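PDB 2HFS: mevalonate kinase, putative from Leishmania major, which probably catalyses the ATP-dependent phosphorylation of (R)-mevalonate to (R)-5-phosphomevalonate, a step on the route to isopentenyl diphosphate and sterols. Local coordinates for residues 119-124 with 139-143; 64-70 with 104-110; 39-43 with 321-325. All coordinates share one frame. Residues are numbered along the deposited sequence.

Interaction 1. Residues 119-124 with 139-143; sequences VVAFSR and VNLSA
Two consecutive helices of the GHMP kinase N-terminal region, joined by a short connection, pack here as a steeply inclined helix pair. Both segments are regular alpha-helix, with phi/psi near -60/-45. Their N-to-C directions differ by 127°, and the segment axes approach to 8.5 Å. V119 lies opposite A143 (CA to CA, 5.0 Å) and S123 opposite V139 (CA to CA, 5.9 Å), an antiparallel sense of register. V119, in the m rotamer, points toward segment 139-143 and brings CG2 to 3.5 Å from A143 O and 3.8 Å from A143 CB. One residue on, V120 (t) fills the adjoining space, with its CG2 3.4 Å from A143 CB and its CG1 4.1 Å from V139 CG1. A turn later, S123 takes the m rotamer, so that its OG donates back to V119 O of its own helix at 2.9 Å. S123 OG in turn accepts a hydrogen bond from S142 OG (2.8 Å; S142 chi1 t). The S142-S123 bond is the one hydrogen bond between the two segments, in an otherwise largely apolar, buried interface. R124 extends alongside V139, whose CG2 covers one face of the guanidinium, 3.8 Å from R124 NH1. The polar end of R124 is bound outside the pair, NH2 reaching T163 O and making a salt bridge with D136. Around the pair, helix 157-164 packs against V120 and A143, helix 70-88 touches S123 and S142 through V85, and strand 36-52 underlies A121 and F122.

Interaction 2. Residues 64-70 with 104-110; sequences RPAIPGY and GPLVPSS
Two strand-to-helix loops run side by side here, and the second, 104-110, leads into the glycine- and serine-rich segment running into helix 114-130, consistent with the phosphate-binding motif of GHMP kinases. They follow the parallel strands 58-62 and 97-103 and keep a parallel register: R64 CA is 6.4 Å from G104 CA, A66 CA 4.5 Å from P108 CA, and I67 CA 6.1 Å from S109 CA. Neither is regular; P65 centres an inverse gamma turn, and I67 to Y70 form a type II turn, with G69 (phi 85°) as N-cap of the next helix. The single hydrogen bond between the loops runs from I67 N to P108 O (3.2 Å, 165°). P65 CD lies 3.4 Å from both G104 O and L106 O, while P65 O is 3.2 Å from V107 CG1. P108, at the heart of the contact, touches A66 CA through CD (3.4 Å), lies under one face of the Y70 ring (CB to Y70 CE2, 3.4 Å; Y70 chi1 t) and meets the R64 guanidinium face through CG (to NH1, 3.4 Å). R64 (chi1-chi3 m, t, m) also forms a salt bridge with D62. I67 (chi1 p) adds CG2 to V107 CG1 at 3.9 Å and CD1 to S109 OG at 3.6 Å. P108 has no N-H to donate, and its carbonyl takes the one inter-loop hydrogen bond; its ring makes van der Waals contacts.

Interaction 3. Residues 39-43 with 321-325; sequences AGISE and RYTVQ
S42 N donates to T323 O (2.9 Å, 157°), and T323 N donates to E43 OE1 (3.0 Å, 168°), so both backbone polar groups of T323 are bound where the two sheets of the GHMP kinase fold meet. Strand 36-52 belongs to the mixed N-terminal sheet and strand 318-324 is an outermost strand of the four-stranded antiparallel C-terminal sheet. The short strand segments cross at 119° with axes 6.2 Å apart, too oblique for ordinary pairing; segment 39-43 turns a corner at S42. I41 CA is 4.8 Å from V324 CA, and E43 CA 6.6 Å from Y322 CA. S42 OG (chi1 m) and T323 OG1 (chi1 p) share a 3.2 Å hydrogen bond. E43 points toward 321-325, and its m, p rotamer places OE1 on T323 N. One water bridges E43 OE2 (3.0 Å) and R321 O (2.7 Å), another G40 O (2.6 Å) and Q325 N (3.0 Å). E43 CG lies 3.4 Å from Y322 CD2. Inside, A39 CB and I41 CG2 touch V324 CG2 at 3.8 and 4.1 Å. I41 (p, t) completes the packing with a CH-pi contact, its CD1 3.7 Å from the Y322 ring centroid and 23° off the ring normal.

In the fold
From the N terminus, the chain enters interaction 3 at residues 39-43, and this contact is not completed until 321-325, so its 277-residue loop encloses both others. Within it, interaction 2 closes first, bringing 104-110 back to 64-70 after helix 70-88 and strand 97-103. Interaction 1 follows in series, a short loop between helices 114-130 and 136-146. Interactions 2 and 3 touch: Y322 OH lies 3.2 Å from V107 N, a probable hydrogen bond, and L106 CD1 packs 3.9 Å from I41 CD1. Interaction 1 stays apart, about 7 Å from interaction 2 and 10 Å from interaction 3 at nearest atoms. Interaction 3 joins the two sheets, interaction 2 pairs strand-to-helix loops beside that junction, and interaction 1 packs helices within the N-terminal half.

Interaction 1. Residues 119-124 with 139-143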
loop_
_atom_site.group_PDB
_atom_site.type_symbol
_atom_site.label_atom_id
_atom_site.label_comp_id
_atom_site.label_asym_id
_atom_site.label_seq_id
_atom_site.Cartn_x
_atom_site.Cartn_y
_atom_site.Cartn_z
ATOM N N VAL A 119 5.812 -8.464 5.527
ATOM C CA VAL A 119 5.807 -8.758 6.970
ATOM C C VAL A 119 4.446 -9.244 7.456
ATOM O O VAL A 119 4.389 -10.021 8.394
ATOM C CB VAL A 119 6.371 -7.627 7.890
ATOM C CG1 VAL A 119 7.888 -7.503 7.716
ATOM C CG2 VAL A 119 5.685 -6.266 7.644
ATOM N N VAL A 120 3.359 -8.829 6.796
ATOM C CA VAL A 120 2.048 -9.347 7.189
ATOM C C VAL A 120 1.966 -10.842 6.882
ATOM O O VAL A 120 1.661 -11.648 7.767
ATOM C CB VAL A 120 0.879 -8.566 6.552
ATOM C CG1 VAL A 120 -0.434 -9.317 6.705
ATOM C CG2 VAL A 120 0.771 -7.163 7.194
ATOM N N ALA A 121 2.275 -11.213 5.637
ATOM C CA ALA A 121 2.213 -12.617 5.223
ATOM C C ALA A 121 3.087 -13.494 6.127
ATOM O O ALA A 121 2.658 -14.572 6.578
ATOM C CB ALA A 121 2.638 -12.747 3.759
ATOM N N PHE A 122 4.290 -13.010 6.413
ATOM C CA PHE A 122 5.247 -13.679 7.302
ATOM C C PHE A 122 4.683 -13.910 8.714
ATOM O O PHE A 122 4.760 -15.023 9.233
ATOM C CB PHE A 122 6.550 -12.848 7.345
ATOM C CG PHE A 122 7.696 -13.513 8.073
ATOM C CD1 PHE A 122 7.881 -14.888 8.031
ATOM C CD2 PHE A 122 8.592 -12.732 8.806
ATOM C CE1 PHE A 122 8.971 -15.493 8.719
ATOM C CE2 PHE A 122 9.678 -13.313 9.486
ATOM C CZ PHE A 122 9.868 -14.692 9.436
ATOM N N SER A 123 4.137 -12.851 9.325
ATOM C CA SER A 123 3.518 -12.932 10.643
ATOM C C SER A 123 2.413 -13.972 10.686
ATOM O O SER A 123 2.315 -14.737 11.641
ATOM C CB SER A 123 2.982 -11.566 11.051
ATOM O OG SER A 123 4.068 -10.658 11.221
ATOM N N ARG A 124 1.572 -13.980 9.656
ATOM C CA ARG A 124 0.505 -14.965 9.531
ATOM C C ARG A 124 1.047 -16.393 9.420
ATOM O O ARG A 124 0.560 -17.286 10.105
ATOM C CB ARG A 124 -0.407 -14.628 8.338
ATOM C CG ARG A 124 -1.317 -13.399 8.573
ATOM C CD ARG A 124 -2.496 -13.302 7.595
ATOM N NE ARG A 124 -3.309 -12.100 7.790
ATOM C CZ ARG A 124 -4.169 -11.917 8.786
ATOM N NH1 ARG A 124 -4.347 -12.852 9.725
ATOM N NH2 ARG A 124 -4.847 -10.783 8.857
ATOM N N VAL A 139 -1.438 -9.645 14.458
ATOM C CA VAL A 139 -0.731 -9.678 13.164
ATOM C C VAL A 139 -0.295 -8.269 12.735
ATOM O O VAL A 139 0.864 -8.061 12.347
ATOM C CB VAL A 139 -1.627 -10.315 12.053
ATOM C CG1 VAL A 139 -0.969 -10.180 10.681
ATOM C CG2 VAL A 139 -1.879 -11.781 12.374
ATOM N N ASN A 140 -1.224 -7.318 12.820
ATOM C CA ASN A 140 -0.975 -5.915 12.455
ATOM C C ASN A 140 0.168 -5.260 13.241
ATOM O O ASN A 140 1.002 -4.574 12.659
ATOM C CB ASN A 140 -2.269 -5.093 12.543
ATOM C CG ASN A 140 -2.189 -3.771 11.793
ATOM O OD1 ASN A 140 -1.465 -3.636 10.799
ATOM N ND2 ASN A 140 -2.953 -2.789 12.258
ATOM N N LEU A 141 0.221 -5.530 14.548
ATOM C CA LEU A 141 1.314 -5.107 15.414
ATOM C C LEU A 141 2.636 -5.752 15.049
ATOM O O LEU A 141 3.685 -5.101 15.083
ATOM C CB LEU A 141 1.012 -5.439 16.877
ATOM C CG LEU A 141 2.037 -4.812 17.831
ATOM C CD1 LEU A 141 1.716 -3.339 17.972
ATOM C CD2 LEU A 141 2.017 -5.523 19.164
ATOM N N SER A 142 2.586 -7.038 14.727
ATOM C CA SER A 142 3.785 -7.762 14.342
ATOM C C SER A 142 4.323 -7.141 13.049
ATOM O O SER A 142 5.529 -6.916 12.935
ATOM C CB SER A 142 3.468 -9.246 14.149
ATOM O OG SER A 142 4.646 -9.985 13.904
ATOM N N ALA A 143 3.422 -6.869 12.097
ATOM C CA ALA A 143 3.795 -6.239 10.827
ATOM C C ALA A 143 4.380 -4.865 11.118
ATOM O O ALA A 143 5.427 -4.497 10.595
ATOM C CB ALA A 143 2.599 -6.143 9.890
#

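Interaction 2. Residues 64-70 with 104-110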
loop_
_atom_site.group_PDB
_atom_site.type_symbol
_atom_site.label_atom_id
_atom_site.label_comp_id
_atom_site.label_asym_id
_atom_site.label_seq_id
_atom_site.Cartn_x
_atom_site.Cartn_y
_atom_site.Cartn_z
ATOM N N ARG A 64 8.478 -13.456 -5.552
ATOM C CA ARG A 64 7.536 -12.405 -5.947
ATOM C C ARG A 64 7.862 -11.814 -7.328
ATOM O O ARG A 64 9.045 -11.688 -7.690
ATOM C CB ARG A 64 7.527 -11.281 -4.897
ATOM C CG ARG A 64 7.161 -11.719 -3.522
ATOM C CD ARG A 64 7.300 -10.616 -2.507
ATOM N NE ARG A 64 8.684 -10.235 -2.256
ATOM C CZ ARG A 64 9.045 -9.087 -1.709
ATOM N NH1 ARG A 64 8.106 -8.202 -1.366
ATOM N NH2 ARG A 64 10.336 -8.825 -1.486
ATOM N N PRO A 65 6.830 -11.463 -8.101
ATOM C CA PRO A 65 7.022 -10.843 -9.388
ATOM C C PRO A 65 7.360 -9.354 -9.275
ATOM O O PRO A 65 6.679 -8.511 -9.860
ATOM C CB PRO A 65 5.665 -11.050 -10.088
ATOM C CG PRO A 65 4.662 -11.075 -8.991
ATOM C CD PRO A 65 5.398 -11.688 -7.803
ATOM N N ALA A 66 8.414 -9.056 -8.529
ATOM C CA ALA A 66 8.839 -7.688 -8.314
ATOM C C ALA A 66 9.415 -7.070 -9.590
ATOM O O ALA A 66 9.922 -7.780 -10.465
ATOM C CB ALA A 66 9.844 -7.632 -7.172
ATOM N N ILE A 67 9.292 -5.751 -9.717
ATOM C CA ILE A 67 9.939 -5.047 -10.844
ATOM C C ILE A 67 11.454 -5.284 -10.798
ATOM O O ILE A 67 11.988 -5.605 -9.731
ATOM C CB ILE A 67 9.620 -3.522 -10.807
ATOM C CG1 ILE A 67 10.037 -2.897 -9.472
ATOM C CG2 ILE A 67 8.149 -3.295 -11.064
ATOM C CD1 ILE A 67 10.280 -1.419 -9.563
ATOM N N PRO A 68 12.150 -5.109 -11.926
ATOM C CA PRO A 68 13.587 -5.384 -11.976
ATOM C C PRO A 68 14.401 -4.610 -10.953
ATOM O O PRO A 68 14.276 -3.380 -10.847
ATOM C CB PRO A 68 13.978 -4.962 -13.393
ATOM C CG PRO A 68 12.731 -5.118 -14.184
ATOM C CD PRO A 68 11.637 -4.671 -13.238
ATOM N N GLY A 69 15.226 -5.345 -10.202
ATOM C CA GLY A 69 16.119 -4.767 -9.189
ATOM C C GLY A 69 15.537 -4.523 -7.805
ATOM O O GLY A 69 16.293 -4.279 -6.847
ATOM N N TYR A 70 14.208 -4.567 -7.696
ATOM C CA TYR A 70 13.529 -4.252 -6.444
ATOM C C TYR A 70 13.945 -5.203 -5.325
ATOM O O TYR A 70 14.269 -4.758 -4.231
ATOM C CB TYR A 70 12.002 -4.238 -6.584
ATOM C CG TYR A 70 11.291 -4.046 -5.238
ATOM C CD1 TYR A 70 10.885 -2.786 -4.823
ATOM C CD2 TYR A 70 11.049 -5.135 -4.381
ATOM C CE1 TYR A 70 10.257 -2.593 -3.589
ATOM C CE2 TYR A 70 10.420 -4.948 -3.123
ATOM C CZ TYR A 70 10.019 -3.671 -2.758
ATOM O OH TYR A 70 9.381 -3.438 -1.561
ATOM N N GLY A 104 2.747 -15.116 -4.366
ATOM C CA GLY A 104 1.531 -14.282 -4.532
ATOM C C GLY A 104 1.662 -13.338 -5.718
ATOM O O GLY A 104 2.779 -13.077 -6.164
ATOM N N PRO A 105 0.548 -12.846 -6.261
ATOM C CA PRO A 105 0.579 -12.095 -7.537
ATOM C C PRO A 105 0.912 -10.617 -7.413
ATOM O O PRO A 105 1.170 -9.980 -8.421
ATOM C CB PRO A 105 -0.842 -12.274 -8.081
ATOM C CG PRO A 105 -1.666 -12.319 -6.878
ATOM C CD PRO A 105 -0.832 -12.978 -5.758
ATOM N N LEU A 106 0.913 -10.071 -6.191
ATOM C CA LEU A 106 1.312 -8.666 -5.988
ATOM C C LEU A 106 2.701 -8.375 -6.546
ATOM O O LEU A 106 3.623 -9.139 -6.317
ATOM C CB LEU A 106 1.271 -8.284 -4.513
ATOM C CG LEU A 106 1.474 -6.804 -4.141
ATOM C CD1 LEU A 106 0.367 -5.977 -4.730
ATOM C CD2 LEU A 106 1.526 -6.627 -2.609
ATOM N N VAL A 107 2.844 -7.248 -7.245
ATOM C CA VAL A 107 4.141 -6.831 -7.805
ATOM C C VAL A 107 4.829 -5.795 -6.898
ATOM O O VAL A 107 4.458 -4.627 -6.912
ATOM C CB VAL A 107 3.967 -6.238 -9.252
ATOM C CG1 VAL A 107 5.302 -5.598 -9.797
ATOM C CG2 VAL A 107 3.413 -7.287 -10.202
ATOM N N PRO A 108 5.831 -6.197 -6.113
ATOM C CA PRO A 108 6.557 -5.221 -5.299
ATOM C C PRO A 108 7.191 -4.152 -6.155
ATOM O O PRO A 108 7.834 -4.461 -7.173
ATOM C CB PRO A 108 7.626 -6.063 -4.599
ATOM C CG PRO A 108 7.033 -7.435 -4.541
ATOM C CD PRO A 108 6.372 -7.553 -5.930
ATOM N N SER A 109 6.932 -2.914 -5.759
ATOM C CA SER A 109 7.380 -1.698 -6.426
ATOM C C SER A 109 7.098 -0.589 -5.421
ATOM O O SER A 109 6.194 -0.722 -4.608
ATOM C CB SER A 109 6.557 -1.469 -7.703
ATOM O OG SER A 109 7.056 -0.383 -8.462
ATOM N N SER A 110 7.863 0.497 -5.462
ATOM C CA SER A 110 7.621 1.625 -4.574
ATOM C C SER A 110 6.168 2.136 -4.652
ATOM O O SER A 110 5.629 2.339 -5.740
ATOM C CB SER A 110 8.625 2.750 -4.881
ATOM O OG SER A 110 8.379 3.867 -4.077
#

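Interaction 3. Residues 39-43 with 321-325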
loop_
_atom_site.group_PDB
_atom_site.type_symbol
_atom_site.label_atom_id
_atom_site.label_comp_id
_atom_site.label_asym_id
_atom_site.label_seq_id
_atom_site.Cartn_x
_atom_site.Cartn_y
_atom_site.Cartn_z
ATOM N N ALA A 39 -6.751 1.954 0.363
ATOM C CA ALA A 39 -7.398 0.795 -0.190
ATOM C C ALA A 39 -6.448 -0.379 -0.116
ATOM O O ALA A 39 -5.355 -0.340 -0.703
ATOM C CB ALA A 39 -7.819 1.073 -1.602
ATOM N N GLY A 40 -6.844 -1.402 0.632
ATOM C CA GLY A 40 -6.129 -2.675 0.636
ATOM C C GLY A 40 -6.661 -3.524 -0.500
ATOM O O GLY A 40 -7.827 -3.947 -0.479
ATOM N N ILE A 41 -5.803 -3.799 -1.482
ATOM C CA ILE A 41 -6.242 -4.423 -2.732
ATOM C C ILE A 41 -6.297 -5.958 -2.629
ATOM O O ILE A 41 -5.766 -6.538 -1.669
ATOM C CB ILE A 41 -5.365 -3.941 -3.901
ATOM C CG1 ILE A 41 -3.881 -4.262 -3.688
ATOM C CG2 ILE A 41 -5.531 -2.395 -4.119
ATOM C CD1 ILE A 41 -3.070 -4.206 -5.010
ATOM N N SER A 42 -6.939 -6.617 -3.589
ATOM C CA SER A 42 -7.116 -8.083 -3.511
ATOM C C SER A 42 -5.800 -8.788 -3.682
ATOM O O SER A 42 -5.591 -9.879 -3.142
ATOM C CB SER A 42 -8.033 -8.595 -4.634
ATOM O OG SER A 42 -9.336 -8.092 -4.525
ATOM N N GLU A 43 -4.951 -8.178 -4.499
ATOM C CA GLU A 43 -3.669 -8.742 -4.924
ATOM C C GLU A 43 -2.719 -8.760 -3.744
ATOM O O GLU A 43 -2.681 -7.812 -2.972
ATOM C CB GLU A 43 -3.110 -7.901 -6.076
ATOM C CG GLU A 43 -3.860 -8.118 -7.398
ATOM C CD GLU A 43 -5.222 -7.429 -7.549
ATOM O OE1 GLU A 43 -5.601 -6.527 -6.774
ATOM O OE2 GLU A 43 -5.933 -7.784 -8.514
ATOM N N ARG A 321 -3.305 -4.199 -13.285
ATOM C CA ARG A 321 -4.744 -4.196 -13.045
ATOM C C ARG A 321 -4.929 -4.720 -11.643
ATOM O O ARG A 321 -4.652 -5.884 -11.370
ATOM C CB ARG A 321 -5.487 -5.104 -14.020
ATOM C CG ARG A 321 -5.255 -4.763 -15.474
ATOM C CD ARG A 321 -5.843 -5.780 -16.433
ATOM N NE ARG A 321 -5.288 -5.640 -17.777
ATOM C CZ ARG A 321 -5.987 -5.231 -18.824
ATOM N NH1 ARG A 321 -7.269 -4.919 -18.676
ATOM N NH2 ARG A 321 -5.414 -5.130 -20.021
ATOM N N TYR A 322 -5.373 -3.857 -10.749
ATOM C CA TYR A 322 -5.607 -4.256 -9.377
ATOM C C TYR A 322 -7.078 -4.003 -9.057
ATOM O O TYR A 322 -7.747 -3.247 -9.762
ATOM C CB TYR A 322 -4.683 -3.478 -8.431
ATOM C CG TYR A 322 -3.205 -3.913 -8.461
ATOM C CD1 TYR A 322 -2.183 -3.017 -8.139
ATOM C CD2 TYR A 322 -2.848 -5.220 -8.797
ATOM C CE1 TYR A 322 -0.817 -3.417 -8.148
ATOM C CE2 TYR A 322 -1.504 -5.630 -8.821
ATOM C CZ TYR A 322 -0.496 -4.725 -8.478
ATOM O OH TYR A 322 0.830 -5.120 -8.474
ATOM N N THR A 323 -7.596 -4.649 -8.019
ATOM C CA THR A 323 -9.000 -4.423 -7.623
ATOM C C THR A 323 -9.164 -4.274 -6.118
ATOM O O THR A 323 -8.383 -4.801 -5.317
ATOM C CB THR A 323 -9.952 -5.552 -8.099
ATOM O OG1 THR A 323 -9.595 -6.778 -7.456
ATOM C CG2 THR A 323 -9.819 -5.856 -9.598
ATOM N N VAL A 324 -10.204 -3.543 -5.741
ATOM C CA VAL A 324 -10.646 -3.496 -4.372
ATOM C C VAL A 324 -11.977 -4.222 -4.255
ATOM O O VAL A 324 -12.920 -3.981 -5.016
ATOM C CB VAL A 324 -10.772 -2.069 -3.842
ATOM C CG1 VAL A 324 -11.163 -2.096 -2.369
ATOM C CG2 VAL A 324 -9.471 -1.309 -4.055
ATOM N N GLN A 325 -12.029 -5.118 -3.279
ATOM C CA GLN A 325 -13.185 -5.960 -3.074
ATOM C C GLN A 325 -14.229 -5.230 -2.233
ATOM O O GLN A 325 -13.867 -4.503 -1.302
ATOM C CB GLN A 325 -12.732 -7.225 -2.367
ATOM C CG GLN A 325 -13.666 -8.385 -2.558
ATOM C CD GLN A 325 -13.277 -9.556 -1.694
ATOM O OE1 GLN A 325 -14.101 -10.438 -1.435
ATOM N NE2 GLN A 325 -12.017 -9.564 -1.228
HETATM O O HOH W 1 -9.717 -5.489 -1.388
HETATM O O HOH W 2 -5.036 -8.560 -11.270
#